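PDB 3HFT: WbmS, polysaccharide deacetylase involved in O-antigen biosynthesis from Bordetella bronchiseptica, which probably removes acetyl groups from a polysaccharide during O-antigen biosynthesis, acting as a zinc-dependent hydrolase of the polysaccharide deacetylase family. Local coordinates for residues Asn19-Ile24 against Ser251-Asn256. Numbering follows the deposited sequence.
Sequences NKFARI and SLLARN. With EDO (1,2-ethanediol), chain H.
Lys20 lays the middle of its side chain across Asn256, the two crossing obliquely: CD of Lys20 lies 3.5 Å from OD1 of Asn256, with CE a little farther off, so methylenes rather than the ammonium meet the amide oxygen. Beyond CE the chain bends, and NZ makes a weak hydrogen bond to Tyr17 OH. Lys20 N bonds weakly to a 1,2-ethanediol, probably from the crystallisation liquor. The N-terminal loop carrying Lys20 is tied by the Lys20 and Ala22 backbones to Ile39 of the parallel-sheet strand 39-44, and here it meets the C-terminal helix 245-256, in a protein of the polysaccharide deacetylase family. Phe21 follows with the largest single share of the buried surface. CG of Phe21 sits anti to the carbonyl carbon (chi1 -67°), and the outer rim of the ring, CE1, CZ and CE2, meets Leu252, Leu253 and Asn256. CD2 of Leu252 meets the ring edge in its plane, 3.6 Å from CE1 of Phe21, while CD2 of Leu253 approaches CZ of Phe21 obliquely at 4.1 Å. The diol sets C1 at the ring edge, 3.4 Å from CD2 of Phe21, and bonds weakly to Phe21 O. CB of Asn256 lies 3.6 Å from CE2 of Phe21, and the amide plane stands 81° from the ring. The Asn256 amide is gripped twice through ND2, by Leu252 O at 2.7 Å (N-H...O 151°) and by Asp194 OD2, which fixes its rotation.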
loop_
_atom_site.group_PDB
_atom_site.type_symbol
_atom_site.label_atom_id
_atom_site.label_comp_id
_atom_site.label_asym_id
_atom_site.label_seq_id
_atom_site.Cartn_x
_atom_site.Cartn_y
_atom_site.Cartn_z
ATOM N N ASN A 19 -15.605 20.893 14.434
ATOM C CA ASN A 19 -15.189 20.892 13.011
ATOM C C ASN A 19 -14.609 19.529 12.743
ATOM O O ASN A 19 -13.390 19.356 12.563
ATOM C CB ASN A 19 -14.109 21.940 12.720
ATOM N N LYS A 20 -15.480 18.541 12.710
ATOM C CA LYS A 20 -15.011 17.180 12.577
ATOM C C LYS A 20 -14.484 16.858 11.184
ATOM O O LYS A 20 -13.608 16.025 11.031
ATOM C CB LYS A 20 -16.128 16.212 12.949
ATOM C CG LYS A 20 -15.643 15.120 13.867
ATOM C CD LYS A 20 -16.741 14.137 14.143
ATOM C CE LYS A 20 -16.556 13.481 15.483
ATOM N NZ LYS A 20 -17.007 14.400 16.546
ATOM N N PHE A 21 -15.051 17.497 10.169
ATOM C CA PHE A 21 -14.772 17.184 8.777
ATOM C C PHE A 21 -13.670 18.088 8.242
ATOM O O PHE A 21 -13.702 19.321 8.433
ATOM C CB PHE A 21 -16.019 17.335 7.921
ATOM C CG PHE A 21 -17.093 16.320 8.216
ATOM C CD1 PHE A 21 -17.061 15.062 7.638
ATOM C CD2 PHE A 21 -18.145 16.623 9.067
ATOM C CE1 PHE A 21 -18.052 14.133 7.897
ATOM C CE2 PHE A 21 -19.150 15.693 9.325
ATOM C CZ PHE A 21 -19.108 14.444 8.738
ATOM N N ALA A 22 -12.715 17.489 7.550
ATOM C CA ALA A 22 -11.593 18.237 7.037
ATOM C C ALA A 22 -11.230 17.802 5.615
ATOM O O ALA A 22 -11.774 16.835 5.083
ATOM C CB ALA A 22 -10.404 18.063 7.990
ATOM N N ARG A 23 -10.350 18.588 4.996
ATOM C CA ARG A 23 -9.773 18.282 3.706
ATOM C C ARG A 23 -8.450 17.541 3.896
ATOM O O ARG A 23 -7.762 17.734 4.894
ATOM C CB ARG A 23 -9.500 19.582 2.968
ATOM C CG ARG A 23 -10.754 20.414 2.791
ATOM C CD ARG A 23 -10.395 21.778 2.301
ATOM N NE ARG A 23 -9.590 22.480 3.274
ATOM C CZ ARG A 23 -9.924 23.600 3.894
ATOM N NH1 ARG A 23 -11.068 24.218 3.654
ATOM N NH2 ARG A 23 -9.077 24.121 4.753
ATOM N N ILE A 24 -8.070 16.705 2.940
ATOM C CA ILE A 24 -6.780 16.008 3.065
ATOM C C ILE A 24 -5.623 17.003 3.274
ATOM O O ILE A 24 -4.756 16.769 4.121
ATOM C CB ILE A 24 -6.520 15.048 1.846
ATOM C CG1 ILE A 24 -7.558 13.902 1.810
ATOM C CG2 ILE A 24 -5.069 14.520 1.826
ATOM C CD1 ILE A 24 -7.365 12.784 2.889
ATOM N N SER A 251 -26.539 9.426 6.800
ATOM C CA SER A 251 -26.534 9.247 8.266
ATOM C C SER A 251 -25.273 9.750 8.919
ATOM O O SER A 251 -25.306 10.348 9.991
ATOM C CB SER A 251 -26.651 7.783 8.645
ATOM O OG SER A 251 -27.904 7.317 8.226
ATOM N N LEU A 252 -24.158 9.483 8.277
ATOM C CA LEU A 252 -22.859 9.913 8.792
ATOM C C LEU A 252 -22.816 11.417 8.881
ATOM O O LEU A 252 -22.343 11.976 9.880
ATOM C CB LEU A 252 -21.776 9.376 7.867
ATOM C CG LEU A 252 -20.306 9.686 7.998
ATOM C CD1 LEU A 252 -19.605 8.723 7.024
ATOM C CD2 LEU A 252 -20.010 11.126 7.665
ATOM N N LEU A 253 -23.322 12.087 7.841
ATOM C CA LEU A 253 -23.398 13.551 7.827
ATOM C C LEU A 253 -24.331 14.061 8.927
ATOM O O LEU A 253 -23.955 14.958 9.697
ATOM C CB LEU A 253 -23.867 14.062 6.448
ATOM C CG LEU A 253 -22.884 13.909 5.274
ATOM C CD1 LEU A 253 -23.549 14.172 3.910
ATOM C CD2 LEU A 253 -21.628 14.788 5.492
ATOM N N ALA A 254 -25.537 13.490 9.004
ATOM C CA ALA A 254 -26.533 13.908 10.001
ATOM C C ALA A 254 -26.019 13.749 11.425
ATOM O O ALA A 254 -26.216 14.614 12.242
ATOM C CB ALA A 254 -27.861 13.125 9.813
ATOM N N ARG A 255 -25.369 12.639 11.721
ATOM C CA ARG A 255 -24.835 12.406 13.038
ATOM C C ARG A 255 -23.666 13.280 13.411
ATOM O O ARG A 255 -23.366 13.376 14.590
ATOM C CB ARG A 255 -24.220 11.029 13.123
ATOM C CG ARG A 255 -25.135 9.890 13.126
ATOM C CD ARG A 255 -24.289 8.648 13.357
ATOM N NE ARG A 255 -25.138 7.504 13.110
ATOM C CZ ARG A 255 -24.967 6.628 12.141
ATOM N NH1 ARG A 255 -23.919 6.720 11.330
ATOM N NH2 ARG A 255 -25.835 5.625 12.019
ATOM N N ASN A 256 -22.940 13.820 12.434
ATOM C CA ASN A 256 -21.656 14.472 12.726
ATOM C C ASN A 256 -21.588 15.972 12.442
ATOM O O ASN A 256 -20.575 16.593 12.710
ATOM C CB ASN A 256 -20.544 13.747 11.985
ATOM C CG ASN A 256 -20.247 12.395 12.592
ATOM O OD1 ASN A 256 -19.741 12.321 13.712
ATOM N ND2 ASN A 256 -20.565 11.325 11.874
HETATM C C1 EDO H . -17.361 19.717 10.238
HETATM O O1 EDO H . -16.284 20.630 10.073
HETATM C C2 EDO H . -18.454 20.163 11.198
HETATM O O2 EDO H . -18.678 19.088 12.144
#